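Local coordinates for putative MCP-type signal transduction protein (Campylobacter jejuni subsp. jejuni serotype O:2, PDB 4WY9) that forms the periplasmic tandem-PAS sensing domain of the chemoreceptor Tlp1 and probably relays chemotactic signals, with ligand recognition suggested to be indirect, at residues Q135-L138 / K139-Y143; D126-A129 / N130-V133; D233-N237 / K238-E242. All coordinates share one frame; numbering follows the deposited sequence.

Contact 1 of 3, residues Q135-L138 / K139-Y143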
loop_
_atom_site.group_PDB
_atom_site.type_symbol
_atom_site.label_atom_id
_atom_site.label_comp_id
_atom_site.label_asym_id
_atom_site.label_seq_id
_atom_site.Cartn_x
_atom_site.Cartn_y
_atom_site.Cartn_z
ATOM N N GLN A 135 -2.284 -8.210 12.928
ATOM C CA GLN A 135 -2.275 -9.525 13.510
ATOM C C GLN A 135 -0.913 -10.186 13.407
ATOM O O GLN A 135 -0.458 -10.860 14.344
ATOM C CB GLN A 135 -3.372 -10.363 12.928
ATOM C CG GLN A 135 -4.750 -9.823 13.354
ATOM C CD GLN A 135 -4.924 -9.699 14.936
ATOM O OE1 GLN A 135 -4.659 -10.661 15.700
ATOM N NE2 GLN A 135 -5.332 -8.518 15.424
ATOM N N ASP A 136 -0.250 -10.006 12.275
ATOM C CA ASP A 136 1.096 -10.547 12.109
ATOM C C ASP A 136 2.075 -9.936 13.100
ATOM O O ASP A 136 2.930 -10.629 13.634
ATOM C CB ASP A 136 1.588 -10.332 10.694
ATOM C CG ASP A 136 0.898 -11.201 9.679
ATOM O OD1 ASP A 136 0.220 -12.186 10.075
ATOM O OD2 ASP A 136 1.035 -10.907 8.479
ATOM N N ILE A 137 1.983 -8.632 13.320
ATOM C CA ILE A 137 2.858 -7.977 14.290
ATOM C C ILE A 137 2.615 -8.556 15.691
ATOM O O ILE A 137 3.572 -8.896 16.396
ATOM C CB ILE A 137 2.645 -6.453 14.276
ATOM C CG1 ILE A 137 3.254 -5.857 13.024
ATOM C CG2 ILE A 137 3.281 -5.804 15.503
ATOM C CD1 ILE A 137 2.904 -4.436 12.723
ATOM N N LEU A 138 1.359 -8.627 16.107
ATOM C CA LEU A 138 1.052 -9.111 17.461
ATOM C C LEU A 138 1.600 -10.512 17.658
ATOM O O LEU A 138 2.089 -10.844 18.747
ATOM C CB LEU A 138 -0.453 -9.096 17.720
ATOM C CG LEU A 138 -1.119 -7.732 17.706
ATOM C CD1 LEU A 138 -2.526 -7.781 18.150
ATOM C CD2 LEU A 138 -0.375 -6.662 18.455
ATOM N N LYS A 139 1.520 -11.345 16.617
ATOM C CA LYS A 139 1.954 -12.737 16.721
ATOM C C LYS A 139 3.470 -12.913 16.613
ATOM O O LYS A 139 4.024 -13.795 17.275
ATOM C CB LYS A 139 1.226 -13.571 15.629
ATOM C CG LYS A 139 1.646 -15.038 15.535
ATOM C CD LYS A 139 1.049 -15.824 16.668
ATOM C CE LYS A 139 1.560 -17.269 16.709
ATOM N NZ LYS A 139 3.033 -17.300 16.982
ATOM N N LYS A 140 4.132 -12.127 15.748
ATOM C CA LYS A 140 5.493 -12.428 15.334
ATOM C C LYS A 140 6.552 -11.396 15.683
ATOM O O LYS A 140 7.742 -11.711 15.692
ATOM C CB LYS A 140 5.542 -12.640 13.808
ATOM C CG LYS A 140 4.536 -13.630 13.294
ATOM C CD LYS A 140 4.754 -13.978 11.868
ATOM C CE LYS A 140 4.677 -12.836 10.935
ATOM N NZ LYS A 140 4.737 -13.363 9.523
ATOM N N ALA A 141 6.157 -10.155 15.935
ATOM C CA ALA A 141 7.141 -9.107 16.092
ATOM C C ALA A 141 7.976 -9.306 17.357
ATOM O O ALA A 141 7.441 -9.657 18.412
ATOM C CB ALA A 141 6.498 -7.722 16.092
ATOM N N LYS A 142 9.274 -9.067 17.233
ATOM C CA LYS A 142 10.223 -9.204 18.339
ATOM C C LYS A 142 11.089 -7.978 18.445
ATOM O O LYS A 142 11.518 -7.424 17.421
ATOM C CB LYS A 142 11.098 -10.427 18.142
ATOM C CG LYS A 142 10.306 -11.726 18.157
ATOM C CD LYS A 142 11.117 -12.913 17.728
ATOM C CE LYS A 142 10.230 -14.145 17.639
ATOM N NZ LYS A 142 9.211 -13.996 16.559
ATOM N N TYR A 143 11.337 -7.509 19.660
ATOM C CA TYR A 143 12.167 -6.343 19.864
ATOM C C TYR A 143 13.563 -6.569 19.330
ATOM O O TYR A 143 14.153 -7.634 19.527
ATOM C CB TYR A 143 12.226 -5.961 21.315
ATOM C CG TYR A 143 12.974 -4.663 21.565
ATOM C CD1 TYR A 143 12.510 -3.475 21.051
ATOM C CD2 TYR A 143 14.167 -4.623 22.300
ATOM C CE1 TYR A 143 13.154 -2.287 21.266
ATOM C CE2 TYR A 143 14.825 -3.429 22.517
ATOM C CZ TYR A 143 14.311 -2.251 22.005
ATOM O OH TYR A 143 14.973 -1.058 22.188
HETATM O O HOH W 1 4.497 -10.832 8.403
HETATM O O HOH W 2 4.860 -10.219 19.129
#
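Ala-141 sits one helical turn beyond Ile-137, and the main-chain bonds between the two segments show how a helix is brought to its C-terminal end. Lys-139 N and Lys-140 N still donate to Gln-135 O and Asp-136 O in the i to i-4 pattern. The last bond of the series, from Ala-141 N to Ile-137 O, is 2.9 Å long and fairly straight at 158°. Ile-137 O also takes a weak bond from Lys-140 N, so two successive amides crowd onto one carbonyl where the helix stops. Beyond it the chain runs extended: Ala-141 is the first residue to abandon helical backbone angles. A water lies beside the end, 2.9 Å from Leu-138 O and 2.7 Å from Ala-141 O. Lys-142 curls back so that its NZ reaches Lys-140 O at 2.9 Å, placing a positive charge on a carbonyl of the last turn, where it would be expected to offset the negative end of the helix dipole.

Helix 132-140 belongs to the first PDC sensor domain, of the Cache clan, and packs on its antiparallel sheet. The apolar contacts face that way: Ile-137 CG2, anti to the backbone N, comes to 3.8 Å from Ala-141 CB, and both side chains rest on Tyr-149, on Pro-171 of strand 163-173 and on strand 179-188, Ile-137 at Val-182 and Ala-141 at Val-179.

On the solvent side the charged groups meet more loosely. Lys-140 runs back along the turn, its bend at chi3 (-60°) carrying CE to 4.0 Å from Asp-136 CB. NZ stays 4.6 Å from Asp-136 OD2, too far for a salt bridge, and a water bonded firmly to NZ but weakly to OD2 spans the interval. Asp-136 OD1 is instead held by Gln-132 NE2.

Contact 2 of 3, residues D126-A129 / N130-V133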
loop_
_atom_site.group_PDB
_atom_site.type_symbol
_atom_site.label_atom_id
_atom_site.label_comp_id
_atom_site.label_asym_id
_atom_site.label_seq_id
_atom_site.Cartn_x
_atom_site.Cartn_y
_atom_site.Cartn_z
ATOM N N ASP A 126 -12.863 -1.599 14.328
ATOM C CA ASP A 126 -12.150 -2.865 14.458
ATOM C C ASP A 126 -11.517 -3.319 13.158
ATOM O O ASP A 126 -10.666 -4.225 13.160
ATOM C CB ASP A 126 -13.098 -3.939 15.016
ATOM C CG ASP A 126 -13.269 -3.782 16.522
ATOM O OD1 ASP A 126 -12.262 -3.584 17.211
ATOM O OD2 ASP A 126 -14.405 -3.851 17.015
ATOM N N GLU A 127 -11.896 -2.721 12.034
ATOM C CA GLU A 127 -11.241 -3.022 10.762
ATOM C C GLU A 127 -9.736 -2.792 10.893
ATOM O O GLU A 127 -8.928 -3.497 10.299
ATOM C CB GLU A 127 -11.807 -2.162 9.660
ATOM C CG GLU A 127 -11.279 -2.444 8.290
ATOM C CD GLU A 127 -12.204 -1.940 7.181
ATOM O OE1 GLU A 127 -11.942 -0.884 6.687
ATOM O OE2 GLU A 127 -13.224 -2.579 6.923
ATOM N N ILE A 128 -9.334 -1.800 11.706
ATOM C CA ILE A 128 -7.926 -1.522 11.901
ATOM C C ILE A 128 -7.257 -2.623 12.741
ATOM O O ILE A 128 -6.206 -3.152 12.380
ATOM C CB ILE A 128 -7.709 -0.152 12.561
ATOM C CG1 ILE A 128 -8.242 0.979 11.682
ATOM C CG2 ILE A 128 -6.216 0.064 12.878
ATOM C CD1 ILE A 128 -7.591 1.073 10.333
ATOM N N ALA A 129 -7.872 -2.965 13.859
ATOM C CA ALA A 129 -7.313 -3.949 14.751
ATOM C C ALA A 129 -7.195 -5.314 14.115
ATOM O O ALA A 129 -6.317 -6.095 14.455
ATOM C CB ALA A 129 -8.111 -4.025 16.049
ATOM N N ASN A 130 -8.085 -5.609 13.173
ATOM C CA ASN A 130 -8.120 -6.904 12.521
ATOM C C ASN A 130 -7.347 -6.998 11.207
ATOM O O ASN A 130 -7.339 -8.037 10.560
ATOM C CB ASN A 130 -9.583 -7.316 12.312
ATOM C CG ASN A 130 -10.322 -7.631 13.616
ATOM O OD1 ASN A 130 -9.704 -8.050 14.595
ATOM N ND2 ASN A 130 -11.601 -7.362 13.660
ATOM N N LEU A 131 -6.621 -5.924 10.852
ATOM C CA LEU A 131 -5.775 -5.977 9.664
ATOM C C LEU A 131 -4.767 -7.108 9.774
ATOM O O LEU A 131 -4.224 -7.372 10.859
ATOM C CB LEU A 131 -5.026 -4.675 9.486
ATOM C CG LEU A 131 -5.788 -3.438 9.047
ATOM C CD1 LEU A 131 -4.884 -2.221 9.165
ATOM C CD2 LEU A 131 -6.315 -3.582 7.635
ATOM N N GLN A 132 -4.485 -7.758 8.654
ATOM C CA GLN A 132 -3.471 -8.805 8.639
ATOM C C GLN A 132 -2.100 -8.324 9.157
ATOM O O GLN A 132 -1.442 -9.025 9.892
ATOM C CB GLN A 132 -3.328 -9.432 7.262
ATOM C CG GLN A 132 -2.508 -10.691 7.244
ATOM C CD GLN A 132 -3.170 -11.818 8.035
ATOM O OE1 GLN A 132 -4.328 -12.126 7.814
ATOM N NE2 GLN A 132 -2.464 -12.393 8.948
ATOM N N VAL A 133 -1.681 -7.119 8.767
ATOM C CA VAL A 133 -0.377 -6.641 9.235
ATOM C C VAL A 133 -0.375 -6.489 10.753
ATOM O O VAL A 133 0.648 -6.749 11.393
ATOM C CB VAL A 133 0.092 -5.314 8.550
ATOM C CG1 VAL A 133 0.475 -5.530 7.094
ATOM C CG2 VAL A 133 -0.906 -4.180 8.689
#
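Asn-130 and Leu-131 fold back over the carbonyls of the short helix 126-129, and two backbone bonds of different character fasten them there. Asn-130 N donates to Asp-126 O at 2.9 Å, an i to i-4 bond of the helical kind that meets the oxygen nearly along the C=O axis. Leu-131 N instead reaches back to Ile-128 O, the step shortening from four residues to three. That bond is straight at the hydrogen (164°), yet the donor stands 65° out of the carbonyl plane and therefore misses the lone pairs.

Polar side chains add little directly between the segments. With Asn-130 CG beside its own backbone N (chi1 -69°), the amide lies back over the preceding turn, and ND2 comes to 4.0 Å from Asp-126 CB. ND2 is 3.3 Å from Asp-126 O as well, but the angle is too poor for a bond. The carboxylate of Asp-126 is engaged elsewhere, by Thr-99 and more weakly by Ser-101, while Glu-127 accepts a bond from the backbone of Asn-157.

Leu-131 lies over the carbonyls, its CG 3.4 Å from both Glu-127 O and Ile-128 O, so the branch point covers two of them at once. The apolar contact proper is that of its CD1 with Ile-128 CD1, at 4.4 Å. Both side chains also pack against Tyr-80 and Met-156, on strands of the large antiparallel sheet.

With its extended backbone, Leu-131 stands at the N-cap position of helix 132-140. The arrangement is a tight link between a short helical turn and a longer helix that begins after an N-cap residue, on the sheet of a PAS-like, Cache-clan sensor domain.

Contact 3 of 3, residues D233-N237 / K238-E242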
loop_
_atom_site.group_PDB
_atom_site.type_symbol
_atom_site.label_atom_id
_atom_site.label_comp_id
_atom_site.label_asym_id
_atom_site.label_seq_id
_atom_site.Cartn_x
_atom_site.Cartn_y
_atom_site.Cartn_z
ATOM N N ASP A 233 -5.526 -15.804 -11.832
ATOM C CA ASP A 233 -6.813 -16.475 -11.787
ATOM C C ASP A 233 -7.750 -16.040 -12.894
ATOM O O ASP A 233 -8.555 -16.828 -13.398
ATOM C CB ASP A 233 -7.500 -16.237 -10.444
ATOM C CG ASP A 233 -6.777 -16.845 -9.282
ATOM O OD1 ASP A 233 -6.081 -17.865 -9.458
ATOM O OD2 ASP A 233 -6.921 -16.297 -8.159
ATOM N N ILE A 234 -7.721 -14.739 -13.208
ATOM C CA ILE A 234 -8.664 -14.185 -14.162
ATOM C C ILE A 234 -8.157 -14.223 -15.586
ATOM O O ILE A 234 -8.929 -14.056 -16.523
ATOM C CB ILE A 234 -9.111 -12.776 -13.744
ATOM C CG1 ILE A 234 -7.959 -11.831 -13.746
ATOM C CG2 ILE A 234 -9.772 -12.810 -12.334
ATOM C CD1 ILE A 234 -7.979 -10.906 -14.882
ATOM N N ASN A 235 -6.863 -14.487 -15.746
ATOM C CA ASN A 235 -6.258 -14.559 -17.085
ATOM C C ASN A 235 -5.304 -15.760 -17.155
ATOM O O ASN A 235 -4.097 -15.604 -17.201
ATOM C CB ASN A 235 -5.532 -13.265 -17.452
ATOM C CG ASN A 235 -5.078 -13.260 -18.885
ATOM O OD1 ASN A 235 -5.748 -13.823 -19.755
ATOM N ND2 ASN A 235 -3.934 -12.618 -19.150
ATOM N N PRO A 236 -5.855 -16.983 -17.171
ATOM C CA PRO A 236 -5.014 -18.169 -17.040
ATOM C C PRO A 236 -4.380 -18.671 -18.338
ATOM O O PRO A 236 -3.641 -19.658 -18.325
ATOM C CB PRO A 236 -6.000 -19.207 -16.492
ATOM C CG PRO A 236 -7.294 -18.815 -17.144
ATOM C CD PRO A 236 -7.295 -17.305 -17.069
ATOM N N ASN A 237 -4.612 -17.996 -19.448
ATOM C CA ASN A 237 -4.176 -18.548 -20.720
ATOM C C ASN A 237 -2.662 -18.737 -20.802
ATOM O O ASN A 237 -1.897 -17.995 -20.185
ATOM C CB ASN A 237 -4.710 -17.727 -21.867
ATOM C CG ASN A 237 -3.864 -16.565 -22.176
ATOM O OD1 ASN A 237 -2.935 -16.669 -22.995
ATOM N ND2 ASN A 237 -4.171 -15.428 -21.612
ATOM N N LYS A 238 -2.229 -19.716 -21.589
ATOM C CA LYS A 238 -0.819 -20.079 -21.684
ATOM C C LYS A 238 0.027 -18.900 -22.191
ATOM O O LYS A 238 1.183 -18.776 -21.826
ATOM C CB LYS A 238 -0.641 -21.285 -22.615
ATOM C CG LYS A 238 0.808 -21.712 -22.744
ATOM C CD LYS A 238 0.970 -22.932 -23.655
ATOM C CE LYS A 238 2.401 -23.465 -23.624
ATOM N NZ LYS A 238 2.642 -24.456 -24.700
ATOM N N GLY A 239 -0.578 -18.028 -22.994
ATOM C CA GLY A 239 0.134 -16.887 -23.547
ATOM C C GLY A 239 0.392 -15.760 -22.554
ATOM O O GLY A 239 0.975 -14.738 -22.910
ATOM N N ALA A 240 -0.024 -15.946 -21.293
ATOM C CA ALA A 240 0.198 -14.966 -20.238
ATOM C C ALA A 240 1.262 -15.457 -19.255
ATOM O O ALA A 240 1.767 -14.681 -18.420
ATOM C CB ALA A 240 -1.073 -14.679 -19.528
ATOM N N GLN A 241 1.577 -16.738 -19.303
ATOM C CA GLN A 241 2.335 -17.353 -18.242
ATOM C C GLN A 241 3.785 -16.895 -18.144
ATOM O O GLN A 241 4.348 -16.839 -17.048
ATOM C CB GLN A 241 2.282 -18.876 -18.390
ATOM C CG GLN A 241 0.886 -19.445 -18.276
ATOM C CD GLN A 241 0.208 -19.129 -16.971
ATOM O OE1 GLN A 241 0.842 -19.134 -15.917
ATOM N NE2 GLN A 241 -1.065 -18.844 -17.031
ATOM N N GLU A 242 4.413 -16.572 -19.270
ATOM C CA GLU A 242 5.789 -16.098 -19.232
ATOM C C GLU A 242 5.879 -14.800 -18.420
ATOM O O GLU A 242 6.830 -14.593 -17.642
ATOM C CB GLU A 242 6.335 -15.859 -20.630
ATOM C CG GLU A 242 7.806 -15.547 -20.626
ATOM C CD GLU A 242 8.383 -15.363 -22.020
ATOM O OE1 GLU A 242 7.578 -15.337 -22.989
ATOM O OE2 GLU A 242 9.621 -15.212 -22.125
#
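Asn-237 lays its side-chain amide over the turn that follows it, with OD1 2.7 Å from Gly-239 N and ND2 3.8 Å from Ala-240 CB. The bond from Gly-239 N to OD1 is short but weak, because the N-H points well off the oxygen at 122°. A chi1 of 85° sets CG between the backbone N and the carbonyl carbon, which lets the amide arch over the turn. At the other end of the amide, ND2 donates to Asn-235 OD1 at 2.9 Å; that oxygen lies in the amide plane of Asn-237. Ile-258 O receives bonds from both Asn-237 ND2 and Asn-235 ND2, so the two asparagines are fixed together against strand 253-258.

The side-chain bond from Asn-237 to the amide two residues on makes this an Asx-turn, and it lies just before helix 241-249. In the same turn Ala-240 N donates to Asn-237 O at 3.0 Å, from a position 47° out of the carbonyl plane. Strand 253-258 is one of the two outermost strands of the five-stranded antiparallel sheet.

Gln-241 closes over the same corner from the helix side. Bent at chi2, its chain brings NE2 back to Pro-236 O at 3.0 Å and to Asn-237 O at 3.4 Å; both bonds are weak, and together they spread one amide group across two successive carbonyls. Ala-240 fills the inner side, its CB 3.5 Å from Asn-235 ND2 and also touching Tyr-257. An acetate ion, probably from the crystallisation liquor, lies about 4 Å from the side chain of Asn-235.

In the fold
Contacts 1 and 2 lie at the two ends of one helix: residues 126-133 lead into helix 132-140 and residues 135-143 lead out of it. Their centres lie 13 Å apart, and they touch directly, Gln-135 NE2 probably donating to Ala-129 O at 2.8 Å so that the helix is tied back to the short turn before it. Both fall within the first PDC sensor domain. Contact 3 stands apart, beside the separate five-stranded sheet, with its centre 36 Å from that of contact 1 and 32 Å from that of contact 2. Its nearest atoms are about 17 Å from contact 2.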